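PDB 2E8B: probable molybdopterin-guanine dinucleotide biosynthesis protein A from Aquifex aeolicus, which probably transfers GMP from GTP to molybdenum-bound molybdopterin, making the molybdopterin guanine dinucleotide form of the cofactor and releasing diphosphate. Local coordinates for residues V42-V46 against L103-P108; V57-D63 against A72-D77; L92-E98 against K143-I149. All blocks are in the same frame, centred on the assembly; numbering follows the deposited sequence.

Interaction 1: residues V42-V46 against L103-P108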
ATOM      1  N   VAL A  42      -4.041  -3.909 -13.280  1.00 16.66           N
ATOM      2  CA  VAL A  42      -3.196  -4.265 -12.151  1.00 15.50           C
ATOM      3  C   VAL A  42      -3.797  -3.792 -10.828  1.00 14.85           C
ATOM      4  O   VAL A  42      -3.950  -4.586  -9.900  1.00 14.24           O
ATOM      5  CB  VAL A  42      -1.775  -3.677 -12.312  1.00 14.92           C
ATOM      6  CG1 VAL A  42      -0.970  -3.898 -11.033  1.00 16.46           C
ATOM      7  CG2 VAL A  42      -1.069  -4.336 -13.493  1.00 16.86           C
ATOM      8  N   ILE A  43      -4.158  -2.513 -10.731  1.00 14.36           N
ATOM      9  CA  ILE A  43      -4.720  -2.031  -9.470  1.00 15.08           C
ATOM     10  C   ILE A  43      -6.062  -2.697  -9.192  1.00 14.76           C
ATOM     11  O   ILE A  43      -6.431  -2.919  -8.035  1.00 13.40           O
ATOM     12  CB  ILE A  43      -4.879  -0.485  -9.439  1.00 15.56           C
ATOM     13  CG1 ILE A  43      -5.177  -0.040  -8.003  1.00 16.88           C
ATOM     14  CG2 ILE A  43      -6.001  -0.037 -10.364  1.00 15.90           C
ATOM     15  CD1 ILE A  43      -5.167   1.466  -7.799  1.00 17.67           C
ATOM     16  N   GLU A  44      -6.791  -3.023 -10.253  1.00 15.60           N
ATOM     17  CA  GLU A  44      -8.074  -3.695 -10.095  1.00 15.20           C
ATOM     18  C   GLU A  44      -7.819  -5.033  -9.406  1.00 14.98           C
ATOM     19  O   GLU A  44      -8.530  -5.411  -8.472  1.00 15.50           O
ATOM     20  CB  GLU A  44      -8.716  -3.930 -11.465  1.00 16.22           C
ATOM     21  CG  GLU A  44     -10.106  -4.542 -11.416  1.00 20.67           C
ATOM     22  CD  GLU A  44     -10.694  -4.747 -12.803  1.00 21.82           C
ATOM     23  OE1 GLU A  44     -10.140  -5.552 -13.578  1.00 27.51           O
ATOM     24  OE2 GLU A  44     -11.709  -4.098 -13.121  1.00 26.71           O
ATOM     25  N   ARG A  45      -6.791  -5.743  -9.860  1.00 14.40           N
ATOM     26  CA  ARG A  45      -6.450  -7.031  -9.274  1.00 16.51           C
ATOM     27  C   ARG A  45      -5.996  -6.894  -7.824  1.00 16.02           C
ATOM     28  O   ARG A  45      -6.367  -7.706  -6.971  1.00 16.25           O
ATOM     29  CB  ARG A  45      -5.357  -7.722 -10.089  1.00 17.03           C
ATOM     30  CG  ARG A  45      -5.777  -8.108 -11.502  1.00 25.67           C
ATOM     31  CD  ARG A  45      -4.954  -9.280 -12.020  1.00 27.23           C
ATOM     32  NE  ARG A  45      -3.548  -8.943 -12.234  1.00 31.72           N
ATOM     33  CZ  ARG A  45      -3.092  -8.245 -13.271  1.00 32.51           C
ATOM     34  NH1 ARG A  45      -3.928  -7.805 -14.204  1.00 31.81           N
ATOM     35  NH2 ARG A  45      -1.795  -7.988 -13.377  1.00 34.16           N
ATOM     36  N   VAL A  46      -5.193  -5.873  -7.542  1.00 14.16           N
ATOM     37  CA  VAL A  46      -4.706  -5.658  -6.185  1.00 14.20           C
ATOM     38  C   VAL A  46      -5.883  -5.383  -5.259  1.00 14.05           C
ATOM     39  O   VAL A  46      -5.924  -5.870  -4.130  1.00 13.51           O
ATOM     40  CB  VAL A  46      -3.727  -4.467  -6.113  1.00 12.92           C
ATOM     41  CG1 VAL A  46      -3.370  -4.168  -4.664  1.00 14.37           C
ATOM     42  CG2 VAL A  46      -2.467  -4.786  -6.904  1.00 16.36           C
ATOM     43  N   LEU A 103      -1.068  -1.261   0.830  1.00 12.34           N
ATOM     44  CA  LEU A 103      -0.721  -2.066  -0.326  1.00 14.85           C
ATOM     45  C   LEU A 103      -0.624  -1.193  -1.571  1.00 13.96           C
ATOM     46  O   LEU A 103      -1.591  -0.535  -1.948  1.00 15.45           O
ATOM     47  CB  LEU A 103      -1.806  -3.137  -0.499  1.00 17.50           C
ATOM     48  CG  LEU A 103      -1.663  -4.318  -1.453  1.00 20.21           C
ATOM     49  CD1 LEU A 103      -0.422  -5.131  -1.107  1.00 16.81           C
ATOM     50  CD2 LEU A 103      -2.913  -5.192  -1.335  1.00 18.51           C
ATOM     51  N   SER A 104       0.548  -1.178  -2.200  1.00 13.06           N
ATOM     52  CA  SER A 104       0.743  -0.391  -3.414  1.00 13.62           C
ATOM     53  C   SER A 104      -0.149  -0.952  -4.525  1.00 13.91           C
ATOM     54  O   SER A 104      -0.310  -2.167  -4.651  1.00 13.57           O
ATOM     55  CB  SER A 104       2.212  -0.448  -3.842  1.00 16.33           C
ATOM     56  OG  SER A 104       2.436   0.367  -4.975  1.00 17.22           O
ATOM     57  N   GLY A 105      -0.727  -0.066  -5.328  1.00 14.20           N
ATOM     58  CA  GLY A 105      -1.597  -0.518  -6.401  1.00 15.79           C
ATOM     59  C   GLY A 105      -0.909  -0.925  -7.694  1.00 16.86           C
ATOM     60  O   GLY A 105      -1.584  -1.161  -8.697  1.00 17.00           O
ATOM     61  N   ASP A 106       0.417  -1.031  -7.681  1.00 15.05           N
ATOM     62  CA  ASP A 106       1.165  -1.398  -8.886  1.00 15.20           C
ATOM     63  C   ASP A 106       1.874  -2.754  -8.816  1.00 15.90           C
ATOM     64  O   ASP A 106       2.913  -2.956  -9.446  1.00 19.36           O
ATOM     65  CB  ASP A 106       2.189  -0.303  -9.200  1.00 19.13           C
ATOM     66  CG  ASP A 106       3.253  -0.178  -8.130  1.00 23.20           C
ATOM     67  OD1 ASP A 106       3.150  -0.888  -7.107  1.00 22.08           O
ATOM     68  OD2 ASP A 106       4.189   0.631  -8.311  1.00 26.97           O
ATOM     69  N   LEU A 107       1.302  -3.689  -8.066  1.00 13.71           N
ATOM     70  CA  LEU A 107       1.882  -5.024  -7.910  1.00 14.37           C
ATOM     71  C   LEU A 107       1.027  -6.043  -8.664  1.00 14.30           C
ATOM     72  O   LEU A 107       0.101  -6.632  -8.109  1.00 15.92           O
ATOM     73  CB  LEU A 107       1.962  -5.362  -6.423  1.00 17.09           C
ATOM     74  CG  LEU A 107       2.853  -4.358  -5.677  1.00 17.60           C
ATOM     75  CD1 LEU A 107       2.673  -4.501  -4.173  1.00 17.55           C
ATOM     76  CD2 LEU A 107       4.309  -4.571  -6.073  1.00 21.07           C
ATOM     77  N   PRO A 108       1.361  -6.279  -9.943  1.00 13.63           N
ATOM     78  CA  PRO A 108       0.665  -7.201 -10.844  1.00 15.86           C
ATOM     79  C   PRO A 108       0.577  -8.668 -10.450  1.00 16.35           C
ATOM     80  O   PRO A 108      -0.297  -9.385 -10.939  1.00 19.98           O
ATOM     81  CB  PRO A 108       1.402  -7.001 -12.165  1.00 14.82           C
ATOM     82  CG  PRO A 108       2.804  -6.757 -11.719  1.00 16.51           C
ATOM     83  CD  PRO A 108       2.616  -5.802 -10.552  1.00 14.01           C
TER
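This is a buried helix-on-loop contact in the Rossmann-like core of a GT-A-type nucleotidyltransferase: helix 32-51 packs on the end of strand 99-104 and on the turn that follows it. The turn carries D106, predicted to bind both GTP and Mg(2+). CA-CA distances of 4.6 Å for I43-G105 and 5.0 Å for V42-P108 show how near the two backbones run, and 375 Å² of surface is covered. At G105 an ideal CB would lie 2.9 Å from I43 CD1, a clash with that side chain as placed; separately, G105 O lies 3.3 Å from I43 CA. V42 settles against the turn backbone, its CG1 lying 3.7 Å from L107 N and 3.5 Å from P108 N. One turn along the helix, V46 CG1 meets L103 CD2 at 3.5 Å. The CA-CB bond of D106 points away from the helix, and the carboxylate is held within the turn, OD1 accepting a 2.6 Å hydrogen bond from S104 OG. At the margin, the R45 guanidinium meets a carbonyl near its own plane: NH2 donates to P108 O at 3.2 Å, with an N-H...O angle of 163°.

Interaction 2: residues V57-D63 against A72-D77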
ATOM      1  N   VAL A  57     -11.757  -2.013   2.338  1.00 18.27           N
ATOM      2  CA  VAL A  57     -10.628  -1.659   1.485  1.00 18.66           C
ATOM      3  C   VAL A  57     -10.899  -0.307   0.846  1.00 18.89           C
ATOM      4  O   VAL A  57     -11.962  -0.087   0.272  1.00 18.63           O
ATOM      5  CB  VAL A  57     -10.425  -2.695   0.360  1.00 18.62           C
ATOM      6  CG1 VAL A  57      -9.209  -2.331  -0.471  1.00 16.96           C
ATOM      7  CG2 VAL A  57     -10.264  -4.082   0.952  1.00 18.79           C
ATOM      8  N   TYR A  58      -9.936   0.601   0.951  1.00 16.76           N
ATOM      9  CA  TYR A  58     -10.083   1.924   0.368  1.00 16.95           C
ATOM     10  C   TYR A  58      -8.982   2.176  -0.643  1.00 15.63           C
ATOM     11  O   TYR A  58      -7.890   1.618  -0.537  1.00 16.54           O
ATOM     12  CB  TYR A  58     -10.004   3.011   1.442  1.00 17.23           C
ATOM     13  CG  TYR A  58     -10.993   2.848   2.569  1.00 18.95           C
ATOM     14  CD1 TYR A  58     -10.673   2.093   3.693  1.00 21.29           C
ATOM     15  CD2 TYR A  58     -12.257   3.430   2.501  1.00 21.01           C
ATOM     16  CE1 TYR A  58     -11.583   1.920   4.725  1.00 23.09           C
ATOM     17  CE2 TYR A  58     -13.182   3.261   3.533  1.00 23.96           C
ATOM     18  CZ  TYR A  58     -12.834   2.504   4.640  1.00 23.71           C
ATOM     19  OH  TYR A  58     -13.733   2.317   5.666  1.00 23.80           O
ATOM     20  N   ILE A  59      -9.287   3.009  -1.629  1.00 16.01           N
ATOM     21  CA  ILE A  59      -8.312   3.376  -2.642  1.00 14.38           C
ATOM     22  C   ILE A  59      -7.873   4.794  -2.308  1.00 15.37           C
ATOM     23  O   ILE A  59      -8.708   5.680  -2.129  1.00 17.39           O
ATOM     24  CB  ILE A  59      -8.934   3.385  -4.051  1.00 17.10           C
ATOM     25  CG1 ILE A  59      -9.483   1.999  -4.397  1.00 15.83           C
ATOM     26  CG2 ILE A  59      -7.901   3.853  -5.062  1.00 16.51           C
ATOM     27  CD1 ILE A  59      -8.423   0.924  -4.547  1.00 18.46           C
ATOM     28  N   VAL A  60      -6.569   5.007  -2.192  1.00 13.37           N
ATOM     29  CA  VAL A  60      -6.064   6.340  -1.908  1.00 14.21           C
ATOM     30  C   VAL A  60      -5.636   6.930  -3.246  1.00 14.14           C
ATOM     31  O   VAL A  60      -4.741   6.401  -3.905  1.00 14.52           O
ATOM     32  CB  VAL A  60      -4.853   6.298  -0.958  1.00 13.37           C
ATOM     33  CG1 VAL A  60      -4.272   7.699  -0.803  1.00 15.17           C
ATOM     34  CG2 VAL A  60      -5.268   5.739   0.400  1.00 13.14           C
ATOM     35  N   ALA A  61      -6.288   8.014  -3.656  1.00 13.95           N
ATOM     36  CA  ALA A  61      -5.963   8.647  -4.930  1.00 14.91           C
ATOM     37  C   ALA A  61      -6.242  10.145  -4.897  1.00 15.96           C
ATOM     38  O   ALA A  61      -7.001  10.621  -4.055  1.00 16.88           O
ATOM     39  CB  ALA A  61      -6.764   7.999  -6.046  1.00 16.19           C
ATOM     40  N   LYS A  62      -5.627  10.880  -5.820  1.00 16.35           N
ATOM     41  CA  LYS A  62      -5.816  12.332  -5.900  1.00 17.28           C
ATOM     42  C   LYS A  62      -7.040  12.703  -6.736  1.00 18.38           C
ATOM     43  O   LYS A  62      -7.514  13.843  -6.693  1.00 18.59           O
ATOM     44  CB  LYS A  62      -4.575  13.005  -6.513  1.00 15.43           C
ATOM     45  CG  LYS A  62      -3.281  12.825  -5.728  1.00 18.91           C
ATOM     46  CD  LYS A  62      -2.173  13.673  -6.322  1.00 16.96           C
ATOM     47  CE  LYS A  62      -0.844  13.444  -5.615  1.00 17.80           C
ATOM     48  NZ  LYS A  62      -0.889  13.861  -4.183  1.00 15.67           N
ATOM     49  N   ASP A  63      -7.549  11.740  -7.500  1.00 19.06           N
ATOM     50  CA  ASP A  63      -8.707  11.974  -8.360  1.00 22.16           C
ATOM     51  C   ASP A  63      -9.720  10.839  -8.207  1.00 22.48           C
ATOM     52  O   ASP A  63      -9.455   9.703  -8.602  1.00 21.05           O
ATOM     53  CB  ASP A  63      -8.250  12.069  -9.818  1.00 23.45           C
ATOM     54  CG  ASP A  63      -9.321  12.630 -10.733  1.00 25.97           C
ATOM     55  OD1 ASP A  63     -10.474  12.169 -10.659  1.00 24.71           O
ATOM     56  OD2 ASP A  63      -9.003  13.529 -11.536  1.00 29.19           O
ATOM     57  N   ALA A  72     -15.119   1.267  -6.059  1.00 23.32           N
ATOM     58  CA  ALA A  72     -14.628   1.251  -4.687  1.00 22.73           C
ATOM     59  C   ALA A  72     -14.597   2.615  -4.012  1.00 21.12           C
ATOM     60  O   ALA A  72     -14.541   3.654  -4.671  1.00 21.70           O
ATOM     61  CB  ALA A  72     -13.235   0.651  -4.659  1.00 23.60           C
ATOM     62  N   PRO A  73     -14.626   2.623  -2.672  1.00 21.03           N
ATOM     63  CA  PRO A  73     -14.590   3.877  -1.918  1.00 20.37           C
ATOM     64  C   PRO A  73     -13.195   4.491  -2.016  1.00 20.96           C
ATOM     65  O   PRO A  73     -12.195   3.806  -1.797  1.00 20.53           O
ATOM     66  CB  PRO A  73     -14.945   3.437  -0.501  1.00 20.85           C
ATOM     67  CG  PRO A  73     -14.379   2.061  -0.426  1.00 20.39           C
ATOM     68  CD  PRO A  73     -14.755   1.467  -1.767  1.00 21.62           C
ATOM     69  N   VAL A  74     -13.139   5.776  -2.348  1.00 18.81           N
ATOM     70  CA  VAL A  74     -11.873   6.485  -2.492  1.00 18.62           C
ATOM     71  C   VAL A  74     -11.600   7.460  -1.359  1.00 18.85           C
ATOM     72  O   VAL A  74     -12.460   8.266  -1.000  1.00 22.09           O
ATOM     73  CB  VAL A  74     -11.838   7.298  -3.809  1.00 17.95           C
ATOM     74  CG1 VAL A  74     -10.528   8.074  -3.909  1.00 18.46           C
ATOM     75  CG2 VAL A  74     -12.008   6.378  -5.004  1.00 21.76           C
ATOM     76  N   VAL A  75     -10.404   7.378  -0.786  1.00 18.41           N
ATOM     77  CA  VAL A  75     -10.006   8.303   0.262  1.00 18.01           C
ATOM     78  C   VAL A  75      -9.133   9.294  -0.495  1.00 19.73           C
ATOM     79  O   VAL A  75      -8.103   8.928  -1.058  1.00 18.63           O
ATOM     80  CB  VAL A  75      -9.207   7.604   1.381  1.00 18.15           C
ATOM     81  CG1 VAL A  75      -8.704   8.636   2.377  1.00 17.45           C
ATOM     82  CG2 VAL A  75     -10.104   6.592   2.095  1.00 18.28           C
ATOM     83  N   LEU A  76      -9.570  10.546  -0.526  1.00 19.24           N
ATOM     84  CA  LEU A  76      -8.879  11.588  -1.272  1.00 18.66           C
ATOM     85  C   LEU A  76      -7.559  12.128  -0.736  1.00 16.70           C
ATOM     86  O   LEU A  76      -7.467  12.586   0.402  1.00 17.68           O
ATOM     87  CB  LEU A  76      -9.835  12.766  -1.490  1.00 21.13           C
ATOM     88  CG  LEU A  76      -9.388  13.843  -2.475  1.00 23.52           C
ATOM     89  CD1 LEU A  76      -9.387  13.260  -3.874  1.00 22.20           C
ATOM     90  CD2 LEU A  76     -10.320  15.040  -2.401  1.00 22.12           C
ATOM     91  N   ASP A  77      -6.542  12.069  -1.591  1.00 16.56           N
ATOM     92  CA  ASP A  77      -5.214  12.595  -1.307  1.00 17.42           C
ATOM     93  C   ASP A  77      -5.347  14.018  -1.857  1.00 18.13           C
ATOM     94  O   ASP A  77      -5.376  14.221  -3.074  1.00 16.44           O
ATOM     95  CB  ASP A  77      -4.175  11.793  -2.096  1.00 17.52           C
ATOM     96  CG  ASP A  77      -2.804  12.446  -2.114  1.00 19.58           C
ATOM     97  OD1 ASP A  77      -2.680  13.617  -1.703  1.00 17.21           O
ATOM     98  OD2 ASP A  77      -1.848  11.778  -2.568  1.00 17.02           O
TER
HETATM   99  O   HOH W   1      -6.640  15.706  -4.894  1.00 28.61           O
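The Y58 side chain overlaps P73 and V75, its CB 3.6 Å from V75 CG2 and its CD2 3.9 Å from P73 CG. Strand 57-61, which carries it, pairs in parallel with strand 74-76, with bridges I59-V74, V60-V75 and A61-L76. The hydrogen bonds alternate as parallel pairing requires: I59 N to P73 O (3.0 Å), V75 N to I59 O (2.8 Å), A61 N to V75 O (3.3 Å) and D77 N to A61 O (2.9 Å). The strand segments are twisted 38° apart. V60 and V75 face helix 84-94, touching T90, while I59, A61 and V74 lie on the other face. Past the strands, one water donates to K62 O and to D77 O, each at 2.7 Å. K62 NZ forms a salt bridge with D77 OD2 at 2.8 Å, weak as a hydrogen bond, and also donates to E81 O and F79 O. With D77 OD1 bonded to F79 N, both oxygens of this predicted GTP-binding carboxylate are engaged, which implies a charge-compensated carboxylate whose orientation is probably restrained.

Interaction 3: residues L92-E98 against K143-I149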
ATOM      1  N   LEU A  92      -3.258   6.817   6.906  1.00 16.91           N
ATOM      2  CA  LEU A  92      -3.251   6.804   8.365  1.00 18.42           C
ATOM      3  C   LEU A  92      -4.166   7.847   8.990  1.00 18.87           C
ATOM      4  O   LEU A  92      -4.713   7.634  10.073  1.00 18.11           O
ATOM      5  CB  LEU A  92      -1.824   6.962   8.876  1.00 19.98           C
ATOM      6  CG  LEU A  92      -0.934   5.772   8.508  1.00 20.22           C
ATOM      7  CD1 LEU A  92       0.481   6.023   8.975  1.00 20.39           C
ATOM      8  CD2 LEU A  92      -1.490   4.498   9.135  1.00 21.41           C
ATOM      9  N   LYS A  93      -4.338   8.970   8.302  1.00 19.18           N
ATOM     10  CA  LYS A  93      -5.218  10.028   8.785  1.00 20.96           C
ATOM     11  C   LYS A  93      -6.660   9.508   8.775  1.00 21.43           C
ATOM     12  O   LYS A  93      -7.448   9.791   9.682  1.00 20.56           O
ATOM     13  CB  LYS A  93      -5.084  11.246   7.868  1.00 22.35           C
ATOM     14  CG  LYS A  93      -5.986  12.423   8.186  1.00 25.02           C
ATOM     15  CD  LYS A  93      -5.749  13.526   7.159  1.00 27.05           C
ATOM     16  CE  LYS A  93      -6.661  14.716   7.369  1.00 27.00           C
ATOM     17  NZ  LYS A  93      -6.374  15.769   6.358  1.00 28.85           N
ATOM     18  N   HIS A  94      -6.988   8.727   7.750  1.00 19.56           N
ATOM     19  CA  HIS A  94      -8.324   8.167   7.590  1.00 18.44           C
ATOM     20  C   HIS A  94      -8.565   6.942   8.467  1.00 17.92           C
ATOM     21  O   HIS A  94      -9.694   6.678   8.865  1.00 19.42           O
ATOM     22  CB  HIS A  94      -8.550   7.780   6.123  1.00 17.02           C
ATOM     23  CG  HIS A  94      -9.898   7.190   5.849  1.00 18.89           C
ATOM     24  ND1 HIS A  94     -11.025   7.958   5.653  1.00 20.45           N
ATOM     25  CD2 HIS A  94     -10.298   5.901   5.735  1.00 16.15           C
ATOM     26  CE1 HIS A  94     -12.061   7.170   5.426  1.00 18.99           C
ATOM     27  NE2 HIS A  94     -11.646   5.916   5.471  1.00 21.58           N
ATOM     28  N   ALA A  95      -7.500   6.198   8.757  1.00 18.29           N
ATOM     29  CA  ALA A  95      -7.590   4.972   9.555  1.00 18.58           C
ATOM     30  C   ALA A  95      -8.576   5.038  10.720  1.00 20.65           C
ATOM     31  O   ALA A  95      -8.564   5.990  11.496  1.00 20.53           O
ATOM     32  CB  ALA A  95      -6.208   4.596  10.071  1.00 18.86           C
ATOM     33  N   LYS A  96      -9.423   4.017  10.832  1.00 22.96           N
ATOM     34  CA  LYS A  96     -10.411   3.943  11.906  1.00 24.81           C
ATOM     35  C   LYS A  96      -9.983   2.930  12.965  1.00 24.53           C
ATOM     36  O   LYS A  96     -10.618   2.811  14.015  1.00 26.82           O
ATOM     37  CB  LYS A  96     -11.780   3.550  11.345  1.00 25.57           C
ATOM     38  CG  LYS A  96     -12.251   4.405  10.176  1.00 30.27           C
ATOM     39  CD  LYS A  96     -12.204   5.894  10.491  1.00 33.80           C
ATOM     40  CE  LYS A  96     -12.638   6.719   9.285  1.00 34.90           C
ATOM     41  NZ  LYS A  96     -12.338   8.166   9.459  1.00 36.15           N
ATOM     42  N   GLU A  97      -8.914   2.192  12.678  1.00 23.21           N
ATOM     43  CA  GLU A  97      -8.382   1.205  13.613  1.00 23.23           C
ATOM     44  C   GLU A  97      -6.920   1.563  13.880  1.00 22.68           C
ATOM     45  O   GLU A  97      -6.321   2.326  13.125  1.00 21.56           O
ATOM     46  CB  GLU A  97      -8.487  -0.208  13.032  1.00 23.99           C
ATOM     47  CG  GLU A  97      -9.910  -0.658  12.713  1.00 28.35           C
ATOM     48  CD  GLU A  97     -10.002  -2.149  12.434  1.00 30.81           C
ATOM     49  OE1 GLU A  97      -9.211  -2.652  11.611  1.00 28.82           O
ATOM     50  OE2 GLU A  97     -10.869  -2.820  13.034  1.00 32.36           O
ATOM     51  N   GLU A  98      -6.350   1.010  14.946  1.00 22.58           N
ATOM     52  CA  GLU A  98      -4.967   1.307  15.324  1.00 23.55           C
ATOM     53  C   GLU A  98      -3.902   0.838  14.336  1.00 21.47           C
ATOM     54  O   GLU A  98      -2.857   1.476  14.193  1.00 21.79           O
ATOM     55  CB  GLU A  98      -4.664   0.720  16.705  1.00 27.25           C
ATOM     56  CG  GLU A  98      -3.240   0.967  17.180  1.00 32.94           C
ATOM     57  CD  GLU A  98      -2.880   2.442  17.196  1.00 36.18           C
ATOM     58  OE1 GLU A  98      -3.562   3.213  17.903  1.00 38.81           O
ATOM     59  OE2 GLU A  98      -1.916   2.829  16.502  1.00 36.46           O
ATOM     60  N   LYS A 143      -1.410   3.697  13.291  1.00 20.65           N
ATOM     61  CA  LYS A 143      -1.922   5.056  13.219  1.00 22.23           C
ATOM     62  C   LYS A 143      -1.121   5.967  14.150  1.00 21.02           C
ATOM     63  O   LYS A 143      -1.064   7.180  13.951  1.00 22.27           O
ATOM     64  CB  LYS A 143      -3.401   5.079  13.614  1.00 22.82           C
ATOM     65  CG  LYS A 143      -4.097   6.393  13.328  1.00 23.01           C
ATOM     66  CD  LYS A 143      -5.543   6.358  13.786  1.00 23.55           C
ATOM     67  CE  LYS A 143      -6.222   7.695  13.547  1.00 22.49           C
ATOM     68  NZ  LYS A 143      -6.328   8.019  12.098  1.00 21.51           N
ATOM     69  N   LYS A 144      -0.498   5.370  15.161  1.00 22.44           N
ATOM     70  CA  LYS A 144       0.294   6.123  16.128  1.00 24.06           C
ATOM     71  C   LYS A 144       1.488   6.811  15.483  1.00 22.58           C
ATOM     72  O   LYS A 144       2.130   7.661  16.095  1.00 22.36           O
ATOM     73  CB  LYS A 144       0.768   5.200  17.256  1.00 27.42           C
ATOM     74  CG  LYS A 144      -0.364   4.678  18.133  1.00 31.28           C
ATOM     75  CD  LYS A 144       0.141   3.790  19.263  1.00 33.65           C
ATOM     76  CE  LYS A 144      -1.012   3.297  20.127  1.00 36.04           C
ATOM     77  NZ  LYS A 144      -0.553   2.470  21.278  1.00 38.93           N
ATOM     78  N   LEU A 145       1.777   6.444  14.240  1.00 20.59           N
ATOM     79  CA  LEU A 145       2.893   7.030  13.506  1.00 21.50           C
ATOM     80  C   LEU A 145       2.503   8.347  12.835  1.00 22.19           C
ATOM     81  O   LEU A 145       3.360   9.077  12.339  1.00 21.96           O
ATOM     82  CB  LEU A 145       3.366   6.055  12.433  1.00 23.02           C
ATOM     83  CG  LEU A 145       3.821   4.683  12.915  1.00 24.31           C
ATOM     84  CD1 LEU A 145       3.989   3.778  11.720  1.00 25.73           C
ATOM     85  CD2 LEU A 145       5.119   4.808  13.694  1.00 27.37           C
ATOM     86  N   LEU A 146       1.209   8.644  12.822  1.00 22.84           N
ATOM     87  CA  LEU A 146       0.713   9.859  12.181  1.00 23.43           C
ATOM     88  C   LEU A 146       1.463  11.134  12.570  1.00 24.66           C
ATOM     89  O   LEU A 146       1.857  11.908  11.702  1.00 23.68           O
ATOM     90  CB  LEU A 146      -0.782  10.025  12.462  1.00 25.18           C
ATOM     91  CG  LEU A 146      -1.512  11.062  11.611  1.00 26.81           C
ATOM     92  CD1 LEU A 146      -1.242  10.818  10.130  1.00 25.74           C
ATOM     93  CD2 LEU A 146      -2.998  10.979  11.900  1.00 26.49           C
ATOM     94  N   GLU A 147       1.662  11.353  13.866  1.00 24.27           N
ATOM     95  CA  GLU A 147       2.366  12.548  14.328  1.00 25.80           C
ATOM     96  C   GLU A 147       3.769  12.672  13.734  1.00 24.12           C
ATOM     97  O   GLU A 147       4.173  13.749  13.287  1.00 20.79           O
ATOM     98  CB  GLU A 147       2.465  12.549  15.855  1.00 28.62           C
ATOM     99  CG  GLU A 147       3.332  13.670  16.409  1.00 34.57           C
ATOM    100  CD  GLU A 147       3.341  13.712  17.927  1.00 37.05           C
ATOM    101  OE1 GLU A 147       3.736  12.704  18.553  1.00 38.82           O
ATOM    102  OE2 GLU A 147       2.955  14.755  18.494  1.00 40.13           O
ATOM    103  N   LYS A 148       4.510  11.568  13.742  1.00 22.95           N
ATOM    104  CA  LYS A 148       5.871  11.548  13.215  1.00 22.69           C
ATOM    105  C   LYS A 148       5.916  11.732  11.703  1.00 22.01           C
ATOM    106  O   LYS A 148       6.772  12.447  11.184  1.00 20.13           O
ATOM    107  CB  LYS A 148       6.560  10.232  13.586  1.00 24.30           C
ATOM    108  CG  LYS A 148       6.974  10.136  15.050  1.00 30.07           C
ATOM    109  CD  LYS A 148       8.456  10.455  15.244  1.00 32.99           C
ATOM    110  CE  LYS A 148       8.816  11.850  14.758  1.00 34.50           C
ATOM    111  NZ  LYS A 148      10.261  12.140  14.973  1.00 38.20           N
ATOM    112  N   ILE A 149       5.002  11.078  10.996  1.00 21.26           N
ATOM    113  CA  ILE A 149       4.960  11.189   9.544  1.00 22.33           C
ATOM    114  C   ILE A 149       4.653  12.632   9.172  1.00 22.37           C
ATOM    115  O   ILE A 149       5.282  13.211   8.287  1.00 22.38           O
ATOM    116  CB  ILE A 149       3.873  10.269   8.947  1.00 21.90           C
ATOM    117  CG1 ILE A 149       4.225   8.806   9.221  1.00 22.53           C
ATOM    118  CG2 ILE A 149       3.741  10.521   7.451  1.00 22.58           C
ATOM    119  CD1 ILE A 149       3.227   7.818   8.669  1.00 23.03           C
TER
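The ammonium of K143 is the main donor here, reaching back to the end of helix 84-94. NZ donates to L92 O at 2.6 Å and A95 O at 3.1 Å, and weakly to K93 O at 3.2 Å, so three carbonyls where the helix ends, A95 being the first residue to leave helical phi/psi, share one ammonium group. The backbone of the same lysine is also paired: K143 N donates to E98 O at 2.8 Å and 171°, next to the antiparallel pairing of strands 99-104 and 140-142. K144 N meets E98 OE2 at 3.2 Å and a bent 137°, and it also bonds S142 OG, the hydroxyl that is the strongest partner of the E98 carboxylate. E98 OE1 and K144 NZ, 4.6 Å apart, are beyond a salt bridge. The CA-CB bond of E97 points away, and its OE1 accepts from N15 N. Apolar contacts close the other side, where L92 CD1 meets I149 CD1 at 3.3 Å and L92 CB lies 4.1 Å from L146 CD1. I149 continues onto I85, L88 and Y89 of helix 84-94. Carbonyls at and just past the helix end thus receive a positively charged donor, which implies favourable electrostatics at the helix's partly negative C-terminal end.

Overall arrangement
All three contacts belong to one GT-A-type domain, but only two hold predicted substrate-binding residues. Interaction 1 carries D106 and interaction 2 carries D77; their centres are 13 Å apart and they do not touch, with nearest atoms about 5 Å apart. Strand 16-22 lies between them: the I43 side chain is about 4 Å from that of A21, and that of V60 about 4 Å from that of L20, both predicted GTP residues. Interaction 3 is centred 16 Å from interaction 2 and meets it where the H94 ring packs edge-to-face with Y58 and against V75. From interaction 1 it is 22 Å between centres, across the chain's centre, though strand 99-104 follows helix 84-94 after a short loop.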